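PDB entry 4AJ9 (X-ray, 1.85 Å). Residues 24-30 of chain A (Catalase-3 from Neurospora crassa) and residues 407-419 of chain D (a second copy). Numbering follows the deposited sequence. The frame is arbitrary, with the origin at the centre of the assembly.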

ATOM      1  N   GLY A  24       0.674  27.252  -6.372  1.00  9.56           N
ATOM      2  CA  GLY A  24       0.037  27.872  -7.512  1.00  9.36           C
ATOM      3  C   GLY A  24      -1.433  28.052  -7.229  1.00 12.78           C
ATOM      4  O   GLY A  24      -2.123  27.102  -6.816  1.00  6.98           O
ATOM      5  N   ASN A  25      -1.905  29.281  -7.433  1.00  7.63           N
ATOM      6  CA  ASN A  25      -3.296  29.623  -7.196  1.00  8.01           C
ATOM      7  C   ASN A  25      -4.178  29.098  -8.325  1.00 11.24           C
ATOM      8  O   ASN A  25      -3.776  29.112  -9.490  1.00  8.98           O
ATOM      9  N   ILE A  26      -5.374  28.628  -7.974  1.00  7.89           N
ATOM     10  CA  ILE A  26      -6.293  28.062  -8.958  1.00  6.52           C
ATOM     11  C   ILE A  26      -7.749  28.408  -8.696  1.00  8.52           C
ATOM     12  O   ILE A  26      -8.089  28.992  -7.677  1.00  6.41           O
ATOM     13  N   GLU A  27      -8.602  28.034  -9.640  1.00  8.40           N
ATOM     14  CA  GLU A  27     -10.039  27.935  -9.405  1.00 11.77           C
ATOM     15  C   GLU A  27     -10.358  26.452  -9.615  1.00  8.46           C
ATOM     16  O   GLU A  27      -9.683  25.785 -10.383  1.00  7.82           O
ATOM     17  N   GLU A  28     -11.352  25.909  -8.928  1.00  7.52           N
ATOM     18  CA  GLU A  28     -11.569  24.465  -9.030  1.00  5.74           C
ATOM     19  C   GLU A  28     -13.028  24.086  -8.895  1.00  5.88           C
ATOM     20  O   GLU A  28     -13.377  23.077  -8.263  1.00  9.42           O
ATOM     21  N   GLN A  29     -13.871  24.893  -9.530  1.00  4.37           N
ATOM     22  CA  GLN A  29     -15.306  24.674  -9.529  1.00  7.50           C
ATOM     23  C   GLN A  29     -15.840  24.299 -10.927  1.00 11.60           C
ATOM     24  O   GLN A  29     -17.018  23.976 -11.081  1.00  8.82           O
ATOM     25  N   PHE A  30     -14.972  24.330 -11.939  1.00  5.36           N
ATOM     26  CA  PHE A  30     -15.368  23.927 -13.289  1.00  7.37           C
ATOM     27  C   PHE A  30     -14.310  23.039 -13.922  1.00  3.57           C
ATOM     28  O   PHE A  30     -13.134  23.386 -13.904  1.00  5.82           O
TER
ATOM     29  N   PRO D 407     -10.816  28.973   1.408  1.00 12.13           N
ATOM     30  CA  PRO D 407      -9.944  29.572   0.382  1.00  7.92           C
ATOM     31  C   PRO D 407     -10.707  29.988  -0.878  1.00 10.45           C
ATOM     32  O   PRO D 407     -11.694  29.356  -1.244  1.00  9.20           O
ATOM     33  N   ALA D 408     -10.243  31.055  -1.524  1.00  7.79           N
ATOM     34  CA  ALA D 408     -10.990  31.707  -2.589  1.00 11.39           C
ATOM     35  C   ALA D 408     -10.536  31.307  -3.990  1.00  9.72           C
ATOM     36  O   ALA D 408      -9.374  30.951  -4.199  1.00 13.52           O
ATOM     37  N   GLN D 409     -11.457  31.403  -4.955  1.00  7.79           N
ATOM     38  CA  GLN D 409     -11.147  31.107  -6.358  1.00 11.62           C
ATOM     39  C   GLN D 409     -10.168  32.114  -6.947  1.00  9.28           C
ATOM     40  O   GLN D 409     -10.295  33.323  -6.724  1.00  7.99           O
ATOM     41  N   ALA D 410      -9.184  31.614  -7.690  1.00  6.11           N
ATOM     42  CA  ALA D 410      -8.268  32.480  -8.424  1.00  9.92           C
ATOM     43  C   ALA D 410      -8.340  32.130  -9.903  1.00  9.03           C
ATOM     44  O   ALA D 410      -8.439  30.959 -10.258  1.00 11.08           O
ATOM     45  N   ASN D 411      -8.295  33.143 -10.763  1.00 12.36           N
ATOM     46  CA  ASN D 411      -8.335  32.917 -12.201  1.00 11.59           C
ATOM     47  C   ASN D 411      -7.415  33.879 -12.941  1.00 14.04           C
ATOM     48  O   ASN D 411      -6.486  34.423 -12.357  1.00 10.67           O
ATOM     49  N   GLN D 412      -7.681  34.090 -14.224  1.00 12.91           N
ATOM     50  CA  GLN D 412      -6.843  34.990 -15.006  1.00 14.36           C
ATOM     51  C   GLN D 412      -6.835  36.409 -14.445  1.00 14.46           C
ATOM     52  O   GLN D 412      -5.801  37.074 -14.435  1.00 17.06           O
ATOM     53  N   THR D 413      -7.980  36.887 -13.971  1.00 15.88           N
ATOM     54  CA  THR D 413      -8.048  38.288 -13.540  1.00 20.26           C
ATOM     55  C   THR D 413      -7.932  38.512 -12.032  1.00 21.63           C
ATOM     56  O   THR D 413      -7.527  39.586 -11.596  1.00 23.87           O
ATOM     57  N   VAL D 414      -8.278  37.513 -11.232  1.00 18.48           N
ATOM     58  CA  VAL D 414      -8.153  37.666  -9.783  1.00 16.90           C
ATOM     59  C   VAL D 414      -7.236  36.603  -9.170  1.00 15.47           C
ATOM     60  O   VAL D 414      -7.330  35.423  -9.501  1.00 13.05           O
ATOM     61  N   GLY D 415      -6.329  37.032  -8.299  1.00 13.80           N
ATOM     62  CA  GLY D 415      -5.523  36.103  -7.522  1.00 10.81           C
ATOM     63  C   GLY D 415      -4.418  35.351  -8.242  1.00 10.80           C
ATOM     64  O   GLY D 415      -3.964  34.321  -7.752  1.00 11.48           O
ATOM     65  N   ARG D 416      -3.973  35.856  -9.387  1.00 11.67           N
ATOM     66  CA  ARG D 416      -2.891  35.214 -10.134  1.00 14.36           C
ATOM     67  C   ARG D 416      -3.160  33.718 -10.348  1.00 10.99           C
ATOM     68  O   ARG D 416      -2.252  32.890 -10.210  1.00  7.22           O
ATOM     69  N   GLY D 417      -4.394  33.362 -10.680  1.00  9.55           N
ATOM     70  CA  GLY D 417      -4.726  31.961 -10.869  1.00  9.64           C
ATOM     71  C   GLY D 417      -4.177  31.403 -12.173  1.00 10.13           C
ATOM     72  O   GLY D 417      -3.953  32.144 -13.126  1.00 13.28           O
ATOM     73  N   PHE D 418      -3.958  30.093 -12.223  1.00 10.20           N
ATOM     74  CA  PHE D 418      -3.660  29.457 -13.485  1.00  6.66           C
ATOM     75  C   PHE D 418      -4.826  29.695 -14.445  1.00  6.93           C
ATOM     76  O   PHE D 418      -5.976  29.761 -14.022  1.00  6.77           O
ATOM     77  N   PHE D 419      -4.538  29.796 -15.736  1.00  8.95           N
ATOM     78  CA  PHE D 419      -5.607  29.796 -16.725  1.00  5.80           C
ATOM     79  C   PHE D 419      -5.140  29.182 -18.034  1.00 11.76           C
ATOM     80  O   PHE D 419      -3.989  29.353 -18.441  1.00  7.37           O
TER

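Where two extended segments of neighbouring subunits meet, side-chain amides and carboxylates often complete what the backbones begin, and this contact between two catalase subunits is a compact example. Gly A24 makes no contact; its backbone angles would press a CB against the preceding carbonyl.

Asn A25 opens the interface. Its CB points toward chain D, and the m rotamer (chi1 -66°) carries the amide to the backbone of chain D, where Asn A25 ND2 donates to Gly D415 O at 2.8 Å. Asn A25 CB also rests on the methyl of Ala D410 (CB to CB, 3.7 Å), while water 1 links Asn A25 N to Arg D416 O. The backbone reinforces this anchor, Phe D418 N donating to Asn A25 O at 2.9 Å.

The CA-to-CB bond of Ile A26 points away (chi1 p, chi2 t), and the residue contributes through its carbonyl, Ala D410 N to Ile A26 O being 2.8 Å. That of Glu A27 points sideways, with chi1 p and chi2 t; Glu A27 CB lies 3.3 Å from Gln D409 OE1, and Glu A27 OE2 lies 3.7 Å from Asn D411 CB. Its carboxylate is served by water: water 3 joins Glu A27 OE2 to Phe D418 O, and water 4 joins Glu A27 OE1 to Gln D409 OE1. Its backbone N donates to water 2, which donates to Phe D418 O.

At Glu A28 the exchange becomes reciprocal. Gln D409, m at both chi1 and chi2, uses both ends of its amide: Gln D409 OE1 accepts from Glu A28 N at 2.9 Å, and Gln D409 NE2 donates to Glu A28 OE1, also at 2.9 Å. The p, p conformation of Glu A28 places the carboxylate for this pairing.

The CA-to-CB bond of Gln A29 (m, m) points toward chain D, Gln A29 CG lying 3.7 Å from Gln D409 OE1, and Gln A29 NE2 donates to Glu A28 OE1 at 3.0 Å, so one carboxylate oxygen receives two amides. Phe A30 remains beyond contact.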

ATOM      1  CB  ASN A  25      -3.477  31.145  -7.023  1.00  6.73           C
ATOM      2  CG  ASN A  25      -2.789  31.685  -5.771  1.00 12.62           C
ATOM      3  OD1 ASN A  25      -2.319  30.923  -4.921  1.00 10.08           O
ATOM      4  ND2 ASN A  25      -2.747  33.006  -5.642  1.00  8.33           N
ATOM      5  CB  ILE A  26      -6.206  26.531  -8.978  1.00 10.81           C
ATOM      6  CG1 ILE A  26      -6.634  25.954  -7.617  1.00  5.27           C
ATOM      7  CG2 ILE A  26      -4.813  26.089  -9.339  1.00  6.25           C
ATOM      8  CD1 ILE A  26      -6.452  24.464  -7.525  1.00  8.75           C
ATOM      9  CB  GLU A  27     -10.810  28.813 -10.394  1.00  7.15           C
ATOM     10  CG  GLU A  27     -10.384  28.615 -11.846  1.00 14.06           C
ATOM     11  CD  GLU A  27     -11.420  29.100 -12.841  1.00 24.16           C
ATOM     12  OE1 GLU A  27     -12.622  28.867 -12.598  1.00 20.59           O
ATOM     13  OE2 GLU A  27     -11.032  29.707 -13.868  1.00 21.46           O
ATOM     14  CB  GLU A  28     -10.676  23.695  -8.040  1.00  8.05           C
ATOM     15  CG  GLU A  28     -10.539  24.335  -6.668  1.00 11.73           C
ATOM     16  CD  GLU A  28     -11.825  24.280  -5.862  1.00 10.11           C
ATOM     17  OE1 GLU A  28     -12.696  25.166  -6.040  1.00  9.35           O
ATOM     18  OE2 GLU A  28     -11.962  23.353  -5.046  1.00  6.42           O
ATOM     19  CB  GLN A  29     -16.018  25.909  -8.960  1.00 13.03           C
ATOM     20  CG  GLN A  29     -15.802  26.089  -7.442  1.00  7.77           C
ATOM     21  CD  GLN A  29     -16.392  24.930  -6.650  1.00  9.64           C
ATOM     22  OE1 GLN A  29     -17.567  24.584  -6.813  1.00  6.16           O
ATOM     23  NE2 GLN A  29     -15.573  24.305  -5.813  1.00  6.35           N
ATOM     24  CB  PHE A  30     -15.565  25.155 -14.190  1.00  7.98           C
ATOM     25  CG  PHE A  30     -16.626  26.100 -13.707  1.00 10.85           C
ATOM     26  CD1 PHE A  30     -16.314  27.128 -12.834  1.00 15.54           C
ATOM     27  CD2 PHE A  30     -17.931  25.965 -14.133  1.00  9.66           C
ATOM     28  CE1 PHE A  30     -17.301  28.001 -12.386  1.00 17.25           C
ATOM     29  CE2 PHE A  30     -18.915  26.831 -13.696  1.00  9.89           C
ATOM     30  CZ  PHE A  30     -18.598  27.850 -12.819  1.00 13.45           C
TER
ATOM     31  CB  PRO D 407      -8.930  28.450   0.070  1.00 10.68           C
ATOM     32  CG  PRO D 407      -9.602  27.190   0.486  1.00 13.23           C
ATOM     33  CD  PRO D 407     -10.511  27.550   1.639  1.00  6.52           C
ATOM     34  CB  ALA D 408     -10.894  33.232  -2.420  1.00  8.49           C
ATOM     35  CB  GLN D 409     -12.428  31.098  -7.202  1.00 10.20           C
ATOM     36  CG  GLN D 409     -13.496  30.137  -6.693  1.00  9.67           C
ATOM     37  CD  GLN D 409     -13.054  28.689  -6.797  1.00  8.85           C
ATOM     38  OE1 GLN D 409     -12.815  28.181  -7.893  1.00 10.22           O
ATOM     39  NE2 GLN D 409     -12.946  28.017  -5.659  1.00  7.72           N
ATOM     40  CB  ALA D 410      -6.824  32.334  -7.893  1.00  6.23           C
ATOM     41  CB  ASN D 411      -9.765  33.028 -12.739  1.00 15.67           C
ATOM     42  CG  ASN D 411     -10.435  34.345 -12.372  1.00 19.67           C
ATOM     43  OD1 ASN D 411      -9.789  35.391 -12.267  1.00 16.68           O
ATOM     44  ND2 ASN D 411     -11.747  34.296 -12.185  1.00 29.46           N
ATOM     45  CB  GLN D 412      -7.278  35.007 -16.470  1.00 10.10           C
ATOM     46  CG  GLN D 412      -6.392  35.892 -17.319  1.00 12.52           C
ATOM     47  CD  GLN D 412      -6.841  35.964 -18.763  1.00 17.76           C
ATOM     48  OE1 GLN D 412      -7.828  35.329 -19.155  1.00 13.58           O
ATOM     49  NE2 GLN D 412      -6.117  36.747 -19.566  1.00 10.12           N
ATOM     50  CB  THR D 413      -9.297  39.024 -14.107  1.00 20.34           C
ATOM     51  OG1 THR D 413     -10.493  38.370 -13.667  1.00 28.59           O
ATOM     52  CG2 THR D 413      -9.266  39.023 -15.627  1.00 22.61           C
ATOM     53  CB  VAL D 414      -9.529  37.632  -9.091  1.00 23.28           C
ATOM     54  CG1 VAL D 414     -10.213  36.321  -9.354  1.00 24.31           C
ATOM     55  CG2 VAL D 414      -9.379  37.859  -7.595  1.00 25.20           C
ATOM     56  CB  ARG D 416      -1.556  35.361  -9.392  1.00 14.62           C
ATOM     57  CG  ARG D 416      -1.133  36.786  -9.031  1.00 29.48           C
ATOM     58  CD  ARG D 416      -0.299  37.443 -10.127  1.00 25.73           C
ATOM     59  NE  ARG D 416       0.777  36.577 -10.619  1.00 28.91           N
ATOM     60  CZ  ARG D 416       1.248  36.612 -11.864  1.00 35.25           C
ATOM     61  NH1 ARG D 416       0.735  37.472 -12.735  1.00 29.59           N
ATOM     62  NH2 ARG D 416       2.221  35.787 -12.248  1.00 19.58           N
ATOM     63  CB  PHE D 418      -3.501  27.942 -13.332  1.00  3.58           C
ATOM     64  CG  PHE D 418      -3.300  27.250 -14.646  1.00  6.56           C
ATOM     65  CD1 PHE D 418      -2.044  27.208 -15.219  1.00  5.78           C
ATOM     66  CD2 PHE D 418      -4.379  26.724 -15.348  1.00  7.32           C
ATOM     67  CE1 PHE D 418      -1.846  26.617 -16.454  1.00  5.79           C
ATOM     68  CE2 PHE D 418      -4.193  26.122 -16.586  1.00  7.13           C
ATOM     69  CZ  PHE D 418      -2.921  26.077 -17.140  1.00  5.17           C
ATOM     70  CB  PHE D 419      -6.192  31.210 -16.936  1.00  4.24           C
ATOM     71  CG  PHE D 419      -5.201  32.202 -17.477  1.00  6.75           C
ATOM     72  CD1 PHE D 419      -4.310  32.843 -16.631  1.00  7.78           C
ATOM     73  CD2 PHE D 419      -5.157  32.488 -18.832  1.00  6.57           C
ATOM     74  CE1 PHE D 419      -3.393  33.768 -17.126  1.00 12.88           C
ATOM     75  CE2 PHE D 419      -4.238  33.403 -19.333  1.00 10.86           C
ATOM     76  CZ  PHE D 419      -3.355  34.038 -18.481  1.00 10.48           C
TER
HETATM   77  O   HOH W   1      -0.443  31.414  -8.857  1.00 11.94           O
HETATM   78  O   HOH W   2      -7.280  28.633 -11.987  1.00 14.34           O
HETATM   79  O   HOH W   3      -8.887  29.732 -15.056  1.00 16.82           O
HETATM   80  O   HOH W   4     -14.258  28.881  -9.863  1.00 22.76           O